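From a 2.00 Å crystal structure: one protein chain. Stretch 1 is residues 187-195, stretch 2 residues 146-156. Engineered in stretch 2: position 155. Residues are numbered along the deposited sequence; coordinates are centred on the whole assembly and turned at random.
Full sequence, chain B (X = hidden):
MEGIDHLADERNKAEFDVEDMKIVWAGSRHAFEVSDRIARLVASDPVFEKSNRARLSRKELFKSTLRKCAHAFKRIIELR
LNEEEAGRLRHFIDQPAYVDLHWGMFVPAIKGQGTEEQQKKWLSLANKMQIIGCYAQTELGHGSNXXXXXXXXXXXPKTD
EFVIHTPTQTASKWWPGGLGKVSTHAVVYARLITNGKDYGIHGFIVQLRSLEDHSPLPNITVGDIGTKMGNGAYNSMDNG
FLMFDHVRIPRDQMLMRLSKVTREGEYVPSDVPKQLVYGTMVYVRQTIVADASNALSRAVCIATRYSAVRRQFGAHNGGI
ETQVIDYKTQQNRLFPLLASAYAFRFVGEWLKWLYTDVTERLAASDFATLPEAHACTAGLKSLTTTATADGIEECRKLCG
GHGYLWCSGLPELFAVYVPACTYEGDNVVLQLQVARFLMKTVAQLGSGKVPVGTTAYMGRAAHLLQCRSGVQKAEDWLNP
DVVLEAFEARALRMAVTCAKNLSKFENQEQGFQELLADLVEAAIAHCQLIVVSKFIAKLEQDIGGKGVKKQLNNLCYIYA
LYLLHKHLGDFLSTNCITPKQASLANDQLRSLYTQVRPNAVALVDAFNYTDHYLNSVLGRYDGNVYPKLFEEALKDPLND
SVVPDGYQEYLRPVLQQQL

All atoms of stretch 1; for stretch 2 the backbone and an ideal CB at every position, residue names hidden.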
# COMPACT_ATOMS: atom_id res chain seq x y z
N VAL B 187 31.90 -7.70 1.14
CA VAL B 187 32.56 -6.65 0.40
C VAL B 187 32.11 -5.36 1.09
O VAL B 187 30.93 -4.99 1.02
CB VAL B 187 32.12 -6.63 -1.08
CG1 VAL B 187 32.67 -5.37 -1.75
CG2 VAL B 187 32.66 -7.86 -1.78
N VAL B 188 33.04 -4.71 1.79
CA VAL B 188 32.72 -3.47 2.49
C VAL B 188 33.14 -2.23 1.70
O VAL B 188 34.24 -2.18 1.14
CB VAL B 188 33.41 -3.42 3.88
CG1 VAL B 188 33.07 -2.09 4.60
CG2 VAL B 188 33.00 -4.65 4.71
N TYR B 189 32.26 -1.24 1.64
CA TYR B 189 32.55 -0.00 0.93
C TYR B 189 32.84 1.12 1.92
O TYR B 189 32.08 1.37 2.86
CB TYR B 189 31.39 0.37 -0.02
CG TYR B 189 31.30 -0.57 -1.20
CD1 TYR B 189 30.62 -1.79 -1.09
CD2 TYR B 189 31.97 -0.30 -2.40
CE1 TYR B 189 30.62 -2.71 -2.14
CE2 TYR B 189 31.98 -1.22 -3.45
CZ TYR B 189 31.31 -2.43 -3.32
OH TYR B 189 31.36 -3.37 -4.32
N ALA B 190 33.98 1.78 1.72
CA ALA B 190 34.41 2.86 2.59
C ALA B 190 35.27 3.84 1.83
O ALA B 190 35.70 3.57 0.71
CB ALA B 190 35.21 2.28 3.77
N ARG B 191 35.52 4.99 2.44
CA ARG B 191 36.34 6.03 1.85
C ARG B 191 37.78 5.55 1.85
O ARG B 191 38.34 5.23 2.91
CB ARG B 191 36.21 7.32 2.66
CG ARG B 191 34.78 7.66 3.05
CD ARG B 191 34.65 9.13 3.45
NE ARG B 191 34.75 10.00 2.28
CZ ARG B 191 33.73 10.29 1.48
NH1 ARG B 191 32.52 9.80 1.71
NH2 ARG B 191 33.94 11.05 0.41
N LEU B 192 38.40 5.48 0.68
CA LEU B 192 39.78 5.04 0.57
C LEU B 192 40.71 6.17 1.05
O LEU B 192 40.76 7.25 0.45
CB LEU B 192 40.10 4.67 -0.88
CG LEU B 192 41.28 3.74 -1.14
CD1 LEU B 192 41.41 3.52 -2.64
CD2 LEU B 192 42.56 4.32 -0.59
N ILE B 193 41.44 5.92 2.12
CA ILE B 193 42.35 6.91 2.66
C ILE B 193 43.80 6.42 2.59
O ILE B 193 44.13 5.34 3.10
CB ILE B 193 42.01 7.25 4.13
CG1 ILE B 193 40.55 7.71 4.24
CG2 ILE B 193 42.91 8.34 4.63
CD1 ILE B 193 40.12 8.03 5.67
N THR B 194 44.65 7.20 1.93
CA THR B 194 46.06 6.87 1.79
C THR B 194 46.83 8.15 1.46
O THR B 194 46.33 9.03 0.75
CB THR B 194 46.29 5.83 0.67
OG1 THR B 194 47.67 5.44 0.66
CG2 THR B 194 45.93 6.40 -0.69
N ASN B 195 48.05 8.25 1.99
CA ASN B 195 48.87 9.44 1.76
C ASN B 195 48.15 10.70 2.23
O ASN B 195 48.27 11.76 1.61
CB ASN B 195 49.24 9.55 0.28
CG ASN B 195 50.50 8.79 -0.07
OD1 ASN B 195 50.73 7.68 0.42
ND2 ASN B 195 51.33 9.37 -0.93
N UNK B 146 25.61 7.26 -1.75
CA UNK B 146 26.78 6.43 -1.50
C UNK B 146 28.05 7.24 -1.28
O UNK B 146 28.90 6.86 -0.48
CB UNK B 146 26.99 5.46 -2.67
N UNK B 147 28.17 8.37 -1.97
CA UNK B 147 29.37 9.19 -1.83
C UNK B 147 29.49 9.80 -0.44
O UNK B 147 30.52 10.37 -0.08
CB UNK B 147 29.37 10.30 -2.88
N UNK B 148 28.43 9.66 0.36
CA UNK B 148 28.43 10.19 1.71
C UNK B 148 28.80 9.16 2.78
O UNK B 148 28.79 9.50 3.96
CB UNK B 148 27.05 10.77 2.02
N UNK B 149 29.10 7.92 2.38
CA UNK B 149 29.47 6.88 3.35
C UNK B 149 30.56 7.41 4.27
O UNK B 149 31.46 8.13 3.82
CB UNK B 149 29.94 5.61 2.64
N UNK B 150 30.47 7.05 5.56
CA UNK B 150 31.41 7.50 6.59
C UNK B 150 32.48 6.46 6.95
O UNK B 150 33.53 6.81 7.48
CB UNK B 150 30.63 7.88 7.85
N UNK B 151 32.21 5.19 6.68
CA UNK B 151 33.19 4.16 7.01
C UNK B 151 34.50 4.47 6.28
O UNK B 151 34.50 4.86 5.11
CB UNK B 151 32.67 2.77 6.64
N UNK B 152 35.62 4.32 6.98
CA UNK B 152 36.90 4.61 6.36
C UNK B 152 37.80 3.39 6.23
O UNK B 152 37.68 2.44 6.99
CB UNK B 152 37.62 5.69 7.16
N UNK B 153 38.68 3.44 5.23
CA UNK B 153 39.65 2.39 4.98
C UNK B 153 41.00 3.10 4.77
O UNK B 153 41.30 3.58 3.68
CB UNK B 153 39.26 1.53 3.78
N UNK B 154 41.80 3.18 5.84
CA UNK B 154 43.10 3.85 5.77
C UNK B 154 44.25 2.86 5.71
O UNK B 154 44.37 1.97 6.55
CB UNK B 154 43.28 4.78 6.97
N UNK B 155 45.11 3.03 4.70
CA UNK B 155 46.25 2.12 4.54
C UNK B 155 47.32 2.33 5.60
O UNK B 155 47.56 3.45 6.03
CB UNK B 155 46.87 2.30 3.15
N UNK B 156 47.95 1.23 6.00
CA UNK B 156 49.02 1.25 6.99
C UNK B 156 50.26 0.65 6.31
O UNK B 156 50.46 -0.57 6.36
CB UNK B 156 48.64 0.48 8.25

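At position 146 the CA-to-CB bond runs sideways and nothing of stretch 1 lies within 5.5 Å of the ideal CB, so the geometry leaves the choice wide. The residue is V146, whose carbonyl accepts the backbone hydrogen bond that closes the 3-10 segment.

Position 147 points its CB away, into open space, but its carbonyl does not: R191 NH1 donates to O of residue 147 at 2.7 Å, with an N-H...O angle of 175°. A backbone acceptor sets no side chain, and polar groups would suit. The residue is Q147.

Position 148 (phi/psi -97/2) has no CB environment in stretch 1 and accepts almost anything, including no side chain; it is G148.

Position 149 matters more. Its ideal CB lies 4.8 Å from Y189 O and 5.0 Å from R191 NH1, and its carbonyl O takes a second bond from R191 NH1 at 2.9 Å, angle 161°. Both carbonyls lie near the guanidinium plane, at its edge, as in-plane N-H donors require. With R191 already supplied with acceptors here, a side chain reaching toward Y189 could well be aliphatic. L149 (chi1 m, chi2 t) does this: its end comes nearer than its CB, with CD1 3.9 Å from Y189 CB.

Position 150 points away from stretch 1, which offers it nothing; a polar or charged residue is as plausible as any. It is E150.

At position 151 the ideal CB sits 3.9 Å from A190 CB and 5.3 Å from V188 CG1, favouring a small or branched side chain with a methyl to offer. Valine, threonine or alanine would serve. T151 places CG2 3.6 Å from A190 CB, while OG1 is hydrogen-bonded elsewhere in the structure. Its carbonyl O accepts from R191 N at 2.9 Å, starting the parallel ladder.

Position 152 pairs with R191, and its ideal CB is 3.7 Å from I193 CD1, on the face that carries both those side chains. Beta-branched residues fit such a strand (phi/psi -115/153). T152, chi1 p, brings CG2 to 3.7 Å from I193 CD1.

Position 153 faces the other way, its ideal CB 3.9 Å from R191 O and 4.1 Å from A190 CB. These near neighbours suit a small apolar group, though they do not prove one. A153 puts its CB 4.1 Å from A190 CB. Its backbone bonds twice: N to R191 O at 2.9 Å, and I193 N to A153 O at 2.8 Å.

Position 154 returns to the face of I193, its ideal CB 4.0 Å from I193 CB; valine, isoleucine or threonine would suit. In T154, OG1 lies 3.6 Å from I193 CD1, and CA makes a CA-H...O contact with I193 O at 3.2 Å.

At position 155 CA-to-CB points sideways and the ideal CB lies 4.1 Å from T194 OG1; several apolar side chains could suit it. The deposited residue is the engineered L155: CD2 lies 3.9 Å from T194 OG1, and N donates to I193 O at 3.0 Å.

Position 156 points away, beyond reach; D156 bonds elsewhere in the structure.

Stretch 2 (146-156) VQGLETTATLD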
# COMPACT_ATOMS: atom_id res chain seq x y z
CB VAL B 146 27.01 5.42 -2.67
CG1 VAL B 146 28.14 4.44 -2.30
CG2 VAL B 146 25.74 4.66 -2.96
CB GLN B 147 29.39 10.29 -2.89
CG GLN B 147 29.47 9.75 -4.31
CD GLN B 147 30.67 8.84 -4.52
OE1 GLN B 147 31.81 9.26 -4.33
NE2 GLN B 147 30.41 7.60 -4.92
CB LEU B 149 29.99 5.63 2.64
CG LEU B 149 28.98 4.90 1.75
CD1 LEU B 149 29.61 3.62 1.21
CD2 LEU B 149 27.71 4.61 2.55
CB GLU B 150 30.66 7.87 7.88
CG GLU B 150 29.58 8.92 7.69
CD GLU B 150 28.86 9.26 8.99
OE1 GLU B 150 29.52 9.78 9.92
OE2 GLU B 150 27.64 9.01 9.08
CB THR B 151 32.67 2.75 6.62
OG1 THR B 151 31.46 2.49 7.34
CG2 THR B 151 33.71 1.66 6.99
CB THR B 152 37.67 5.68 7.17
OG1 THR B 152 37.84 5.23 8.51
CG2 THR B 152 36.90 6.97 7.19
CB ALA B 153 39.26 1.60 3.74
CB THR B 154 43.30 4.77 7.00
OG1 THR B 154 42.08 5.48 7.26
CG2 THR B 154 44.43 5.78 6.75
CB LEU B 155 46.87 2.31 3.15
CG LEU B 155 48.10 1.42 2.87
CD1 LEU B 155 47.69 -0.05 2.90
CD2 LEU B 155 48.71 1.79 1.53
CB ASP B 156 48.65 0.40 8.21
CG ASP B 156 49.68 0.50 9.32
OD1 ASP B 156 50.88 0.66 9.01
OD2 ASP B 156 49.30 0.41 10.51
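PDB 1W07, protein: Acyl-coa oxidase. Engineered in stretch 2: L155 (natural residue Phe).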